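RNA-dependent RNA Polymerase (Bombyx mori cytoplasmic polyhedrosis virus, PDB 6TZ0) synthesises RNA on an RNA template, transcribing and replicating the viral double-stranded RNA genome. Local coordinates at residues 67-72 and 171-176; 936-941 and 971-976. All coordinates share one frame; numbering follows the deposited sequence.

Interaction 1 of 2, residues 67-72 and 171-176; sequences ATVTIP and VKLLFH
L174, whose CD2 lies 4.2 Å from CD1 of I71, also sets its CB over one face of the F175 ring, 3.7 Å above the plane and displaced toward the rim. Around that ring gather F206, V207 and C210 of helix 206-218, together with F45 and L203. The chief meeting across the contact is between I71 and L173, whose side chains cross obliquely. CD1 of I71 is 3.7 Å from CB of L173 and 3.8 Å from that leucine's CD1, so the isoleucine tip rests along the leucine rather than meeting only its end. In I71 the CG2 branch is anti to the backbone N, while CG1 stands beside that N (chi1 -63°) and carries CD1 across to the helix. V69 adds a looser touch, its CG1 4.3 Å from CD1 of L173. The chain is extended here: V69 and I71 point toward the helix and T70 away. N232 holds this course, its ND2 bonding to T68 O and its OD1 accepting from T70 N. L235 and T76 also touch I71. This is an apolar seam in which the segment leaving the β-hairpin 54-58/64-68, on its way to the N-cap P72 of helix 73-76, packs against the last turn of helix 166-175 in the N-terminal part of a reoviral polymerase.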
loop_
_atom_site.group_PDB
_atom_site.type_symbol
_atom_site.label_atom_id
_atom_site.label_comp_id
_atom_site.label_asym_id
_atom_site.label_seq_id
_atom_site.Cartn_x
_atom_site.Cartn_y
_atom_site.Cartn_z
ATOM N N ALA A 67 28.152 -0.189 36.107
ATOM C CA ALA A 67 27.200 0.875 35.830
ATOM C C ALA A 67 26.415 1.206 37.091
ATOM O O ALA A 67 26.461 0.483 38.089
ATOM C CB ALA A 67 26.254 0.505 34.687
ATOM N N THR A 68 25.688 2.319 37.031
ATOM C CA THR A 68 24.991 2.881 38.181
ATOM C C THR A 68 23.585 3.275 37.761
ATOM O O THR A 68 23.411 3.930 36.730
ATOM C CB THR A 68 25.744 4.099 38.737
ATOM O OG1 THR A 68 27.063 3.705 39.136
ATOM C CG2 THR A 68 25.026 4.694 39.936
ATOM N N VAL A 69 22.589 2.868 38.549
ATOM C CA VAL A 69 21.202 3.228 38.277
ATOM C C VAL A 69 21.026 4.724 38.504
ATOM O O VAL A 69 21.263 5.232 39.605
ATOM C CB VAL A 69 20.243 2.417 39.158
ATOM C CG1 VAL A 69 18.820 2.870 38.932
ATOM C CG2 VAL A 69 20.378 0.933 38.876
ATOM N N THR A 70 20.612 5.433 37.457
ATOM C CA THR A 70 20.483 6.885 37.470
ATOM C C THR A 70 19.167 7.274 36.815
ATOM O O THR A 70 18.880 6.843 35.694
ATOM C CB THR A 70 21.653 7.545 36.732
ATOM O OG1 THR A 70 22.885 7.181 37.364
ATOM C CG2 THR A 70 21.512 9.057 36.748
ATOM N N ILE A 71 18.369 8.074 37.509
ATOM C CA ILE A 71 17.097 8.570 37.004
ATOM C C ILE A 71 17.116 10.097 37.113
ATOM O O ILE A 71 17.350 10.616 38.205
ATOM C CB ILE A 71 15.893 7.990 37.755
ATOM C CG1 ILE A 71 15.839 6.479 37.546
ATOM C CG2 ILE A 71 14.603 8.606 37.273
ATOM C CD1 ILE A 71 14.817 5.795 38.369
ATOM N N PRO A 72 16.886 10.829 36.033
ATOM C CA PRO A 72 16.995 12.290 36.083
ATOM C C PRO A 72 15.814 12.930 36.801
ATOM O O PRO A 72 14.781 12.308 37.048
ATOM C CB PRO A 72 17.024 12.687 34.606
ATOM C CG PRO A 72 16.287 11.598 33.920
ATOM C CD PRO A 72 16.604 10.344 34.671
ATOM N N VAL A 171 11.685 -0.762 38.067
ATOM C CA VAL A 171 10.225 -0.834 38.169
ATOM C C VAL A 171 9.733 -0.153 39.443
ATOM O O VAL A 171 8.755 0.607 39.419
ATOM C CB VAL A 171 9.752 -2.301 38.077
ATOM C CG1 VAL A 171 8.291 -2.443 38.454
ATOM C CG2 VAL A 171 9.925 -2.821 36.668
ATOM N N LYS A 172 10.446 -0.347 40.556
ATOM C CA LYS A 172 10.018 0.258 41.813
ATOM C C LYS A 172 10.270 1.764 41.830
ATOM O O LYS A 172 9.438 2.527 42.329
ATOM C CB LYS A 172 10.715 -0.422 42.988
ATOM C CG LYS A 172 10.176 0.005 44.340
ATOM C CD LYS A 172 10.940 -0.623 45.484
ATOM C CE LYS A 172 10.587 -2.083 45.649
ATOM N NZ LYS A 172 11.229 -2.657 46.863
ATOM N N LEU A 173 11.396 2.221 41.282
ATOM C CA LEU A 173 11.663 3.651 41.270
ATOM C C LEU A 173 10.833 4.404 40.243
ATOM O O LEU A 173 10.693 5.623 40.367
ATOM C CB LEU A 173 13.140 3.916 41.013
ATOM C CG LEU A 173 14.145 3.627 42.115
ATOM C CD1 LEU A 173 15.547 3.819 41.578
ATOM C CD2 LEU A 173 13.890 4.541 43.292
ATOM N N LEU A 174 10.289 3.729 39.236
ATOM C CA LEU A 174 9.473 4.433 38.255
ATOM C C LEU A 174 7.975 4.307 38.489
ATOM O O LEU A 174 7.230 5.207 38.095
ATOM C CB LEU A 174 9.796 3.947 36.837
ATOM C CG LEU A 174 11.163 4.310 36.252
ATOM C CD1 LEU A 174 11.393 3.588 34.943
ATOM C CD2 LEU A 174 11.284 5.808 36.057
ATOM N N PHE A 175 7.498 3.234 39.122
ATOM C CA PHE A 175 6.068 2.973 39.122
ATOM C C PHE A 175 5.454 2.756 40.498
ATOM O O PHE A 175 4.249 2.505 40.577
ATOM C CB PHE A 175 5.757 1.747 38.249
ATOM C CG PHE A 175 6.315 1.842 36.866
ATOM C CD1 PHE A 175 5.754 2.693 35.935
ATOM C CD2 PHE A 175 7.396 1.061 36.493
ATOM C CE1 PHE A 175 6.276 2.784 34.661
ATOM C CE2 PHE A 175 7.919 1.144 35.221
ATOM C CZ PHE A 175 7.357 2.006 34.305
ATOM N N HIS A 176 6.226 2.834 41.580
ATOM C CA HIS A 176 5.661 2.658 42.919
ATOM C C HIS A 176 5.338 4.036 43.475
ATOM O O HIS A 176 6.188 4.721 44.043
ATOM C CB HIS A 176 6.611 1.892 43.825
ATOM C CG HIS A 176 6.042 1.585 45.173
ATOM N ND1 HIS A 176 5.009 0.694 45.359
ATOM C CD2 HIS A 176 6.375 2.032 46.406
ATOM C CE1 HIS A 176 4.721 0.614 46.645
ATOM N NE2 HIS A 176 5.537 1.416 47.302
#

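Interaction 2 of 2, residues 936-941 and 971-976; sequences SLEQLG and YGLQEK
L937 and L973 meet by their branched ends, the two side chains crossing at about a right angle. CD2 of L937 sits 3.8 Å from both CD1 and CD2 of L973, so it bears on the fork of the leucine rather than on a single methyl. Each CG is anti to its own backbone N (chi1 180° in L937, -169° in L973), which turns the two forks toward each other. I450 and A454 of helix 449-455 also touch L937, making this the close, buried part. The helix belongs to the polymerase domain, whereas both segments belong to the C-terminal region, which forms the bracelet in reoviral polymerases; the leucine pair thus lies where the two adjoin. G972 is the N-cap of helix 973-979, on which L973 is the first residue. Toward E938 the contact slackens: its CG comes only to 4.3 Å from CD2 of L973, while the carboxylate is held by a salt bridge to R950 and R946 touches both E938 and L973 on this partly exposed side. Elsewhere on the same segment, S936 OG bonds to N64 ND2 of Viral structural protein 4, and Q939 packs on I68 of that chain.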
loop_
_atom_site.group_PDB
_atom_site.type_symbol
_atom_site.label_atom_id
_atom_site.label_comp_id
_atom_site.label_asym_id
_atom_site.label_seq_id
_atom_site.Cartn_x
_atom_site.Cartn_y
_atom_site.Cartn_z
ATOM N N SER A 936 -24.799 -8.190 -11.701
ATOM C CA SER A 936 -24.311 -7.033 -12.440
ATOM C C SER A 936 -22.791 -6.974 -12.456
ATOM O O SER A 936 -22.205 -6.485 -13.426
ATOM C CB SER A 936 -24.879 -5.751 -11.845
ATOM O OG SER A 936 -24.371 -5.534 -10.545
ATOM N N LEU A 937 -22.139 -7.467 -11.403
ATOM C CA LEU A 937 -20.681 -7.453 -11.366
ATOM C C LEU A 937 -20.079 -8.476 -12.319
ATOM O O LEU A 937 -19.002 -8.240 -12.873
ATOM C CB LEU A 937 -20.205 -7.696 -9.938
ATOM C CG LEU A 937 -18.709 -7.725 -9.652
ATOM C CD1 LEU A 937 -18.065 -6.434 -10.090
ATOM C CD2 LEU A 937 -18.499 -7.941 -8.180
ATOM N N GLU A 938 -20.767 -9.597 -12.547
ATOM C CA GLU A 938 -20.273 -10.610 -13.480
ATOM C C GLU A 938 -20.246 -10.154 -14.932
ATOM O O GLU A 938 -19.628 -10.833 -15.756
ATOM C CB GLU A 938 -21.123 -11.872 -13.409
ATOM C CG GLU A 938 -20.975 -12.654 -12.149
ATOM C CD GLU A 938 -21.829 -13.896 -12.152
ATOM O OE1 GLU A 938 -22.606 -14.084 -13.110
ATOM O OE2 GLU A 938 -21.733 -14.687 -11.190
ATOM N N GLN A 939 -20.897 -9.047 -15.275
ATOM C CA GLN A 939 -20.993 -8.615 -16.656
ATOM C C GLN A 939 -19.866 -7.677 -17.060
ATOM O O GLN A 939 -20.039 -6.896 -17.998
ATOM C CB GLN A 939 -22.337 -7.932 -16.899
ATOM C CG GLN A 939 -23.527 -8.754 -16.474
ATOM C CD GLN A 939 -23.457 -10.168 -16.978
ATOM O OE1 GLN A 939 -23.361 -11.110 -16.199
ATOM N NE2 GLN A 939 -23.471 -10.327 -18.291
ATOM N N LEU A 940 -18.724 -7.724 -16.376
ATOM C CA LEU A 940 -17.682 -6.731 -16.600
ATOM C C LEU A 940 -16.413 -7.281 -17.223
ATOM O O LEU A 940 -15.588 -6.493 -17.680
ATOM C CB LEU A 940 -17.318 -6.025 -15.289
ATOM C CG LEU A 940 -18.415 -5.191 -14.630
ATOM C CD1 LEU A 940 -17.862 -4.501 -13.404
ATOM C CD2 LEU A 940 -19.012 -4.194 -15.589
ATOM N N GLY A 941 -16.224 -8.596 -17.249
ATOM C CA GLY A 941 -15.098 -9.177 -17.956
ATOM C C GLY A 941 -15.134 -10.687 -17.908
ATOM O O GLY A 941 -15.480 -11.245 -16.863
ATOM N N TYR A 971 -21.061 -18.901 -7.399
ATOM C CA TYR A 971 -21.340 -18.265 -6.123
ATOM C C TYR A 971 -20.027 -17.705 -5.574
ATOM O O TYR A 971 -19.041 -17.578 -6.303
ATOM C CB TYR A 971 -22.003 -19.284 -5.196
ATOM C CG TYR A 971 -23.375 -19.705 -5.656
ATOM C CD1 TYR A 971 -24.170 -18.859 -6.416
ATOM C CD2 TYR A 971 -23.846 -20.979 -5.389
ATOM C CE1 TYR A 971 -25.418 -19.252 -6.843
ATOM C CE2 TYR A 971 -25.094 -21.383 -5.819
ATOM C CZ TYR A 971 -25.872 -20.516 -6.550
ATOM O OH TYR A 971 -27.114 -20.910 -6.987
ATOM N N GLY A 972 -19.990 -17.343 -4.302
ATOM C CA GLY A 972 -18.759 -16.879 -3.682
ATOM C C GLY A 972 -18.512 -15.402 -3.845
ATOM O O GLY A 972 -18.203 -14.708 -2.874
ATOM N N LEU A 973 -18.624 -14.905 -5.075
ATOM C CA LEU A 973 -18.690 -13.466 -5.281
ATOM C C LEU A 973 -19.969 -12.906 -4.664
ATOM O O LEU A 973 -19.957 -11.817 -4.069
ATOM C CB LEU A 973 -18.598 -13.169 -6.777
ATOM C CG LEU A 973 -18.385 -11.739 -7.259
ATOM C CD1 LEU A 973 -17.067 -11.213 -6.744
ATOM C CD2 LEU A 973 -18.402 -11.704 -8.773
ATOM N N GLN A 974 -21.069 -13.668 -4.771
ATOM C CA GLN A 974 -22.256 -13.430 -3.953
ATOM C C GLN A 974 -21.920 -13.468 -2.472
ATOM O O GLN A 974 -22.393 -12.624 -1.704
ATOM C CB GLN A 974 -23.335 -14.476 -4.237
ATOM C CG GLN A 974 -23.918 -14.457 -5.622
ATOM C CD GLN A 974 -25.043 -15.455 -5.792
ATOM O OE1 GLN A 974 -25.397 -16.177 -4.861
ATOM N NE2 GLN A 974 -25.602 -15.510 -6.995
ATOM N N GLU A 975 -21.100 -14.438 -2.055
ATOM C CA GLU A 975 -20.739 -14.548 -0.646
ATOM C C GLU A 975 -19.858 -13.392 -0.202
ATOM O O GLU A 975 -20.008 -12.898 0.917
ATOM C CB GLU A 975 -20.035 -15.872 -0.365
ATOM C CG GLU A 975 -20.921 -17.097 -0.399
ATOM C CD GLU A 975 -20.161 -18.349 -0.011
ATOM O OE1 GLU A 975 -18.921 -18.271 0.103
ATOM O OE2 GLU A 975 -20.799 -19.400 0.207
ATOM N N LYS A 976 -18.948 -12.941 -1.066
ATOM C CA LYS A 976 -18.066 -11.833 -0.709
ATOM C C LYS A 976 -18.849 -10.533 -0.560
ATOM O O LYS A 976 -18.639 -9.774 0.403
ATOM C CB LYS A 976 -16.974 -11.695 -1.768
ATOM C CG LYS A 976 -15.826 -10.788 -1.390
ATOM C CD LYS A 976 -14.842 -10.682 -2.546
ATOM C CE LYS A 976 -14.088 -11.981 -2.780
ATOM N NZ LYS A 976 -13.122 -12.286 -1.691
#

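Interactions 1 and 2 sit on opposite sides of the chain's centre, about 34 and 31 Å from it, and their own centres are about 61 Å apart. Their nearest atoms remain about 44 Å from each other, so neither touches the other. They follow in series along the chain: interaction 1 joins segments separated by 98 residues in the N-terminal part, and interaction 2 brings together segments with 29 residues between them in the C-terminal part. Both lie away from the magnesium- and nucleotide-binding residues, including D547, D680 and D681. Their surroundings differ too: Viral structural protein 4 reaches the segments of interaction 2, whereas no other protein chain touches those of interaction 1.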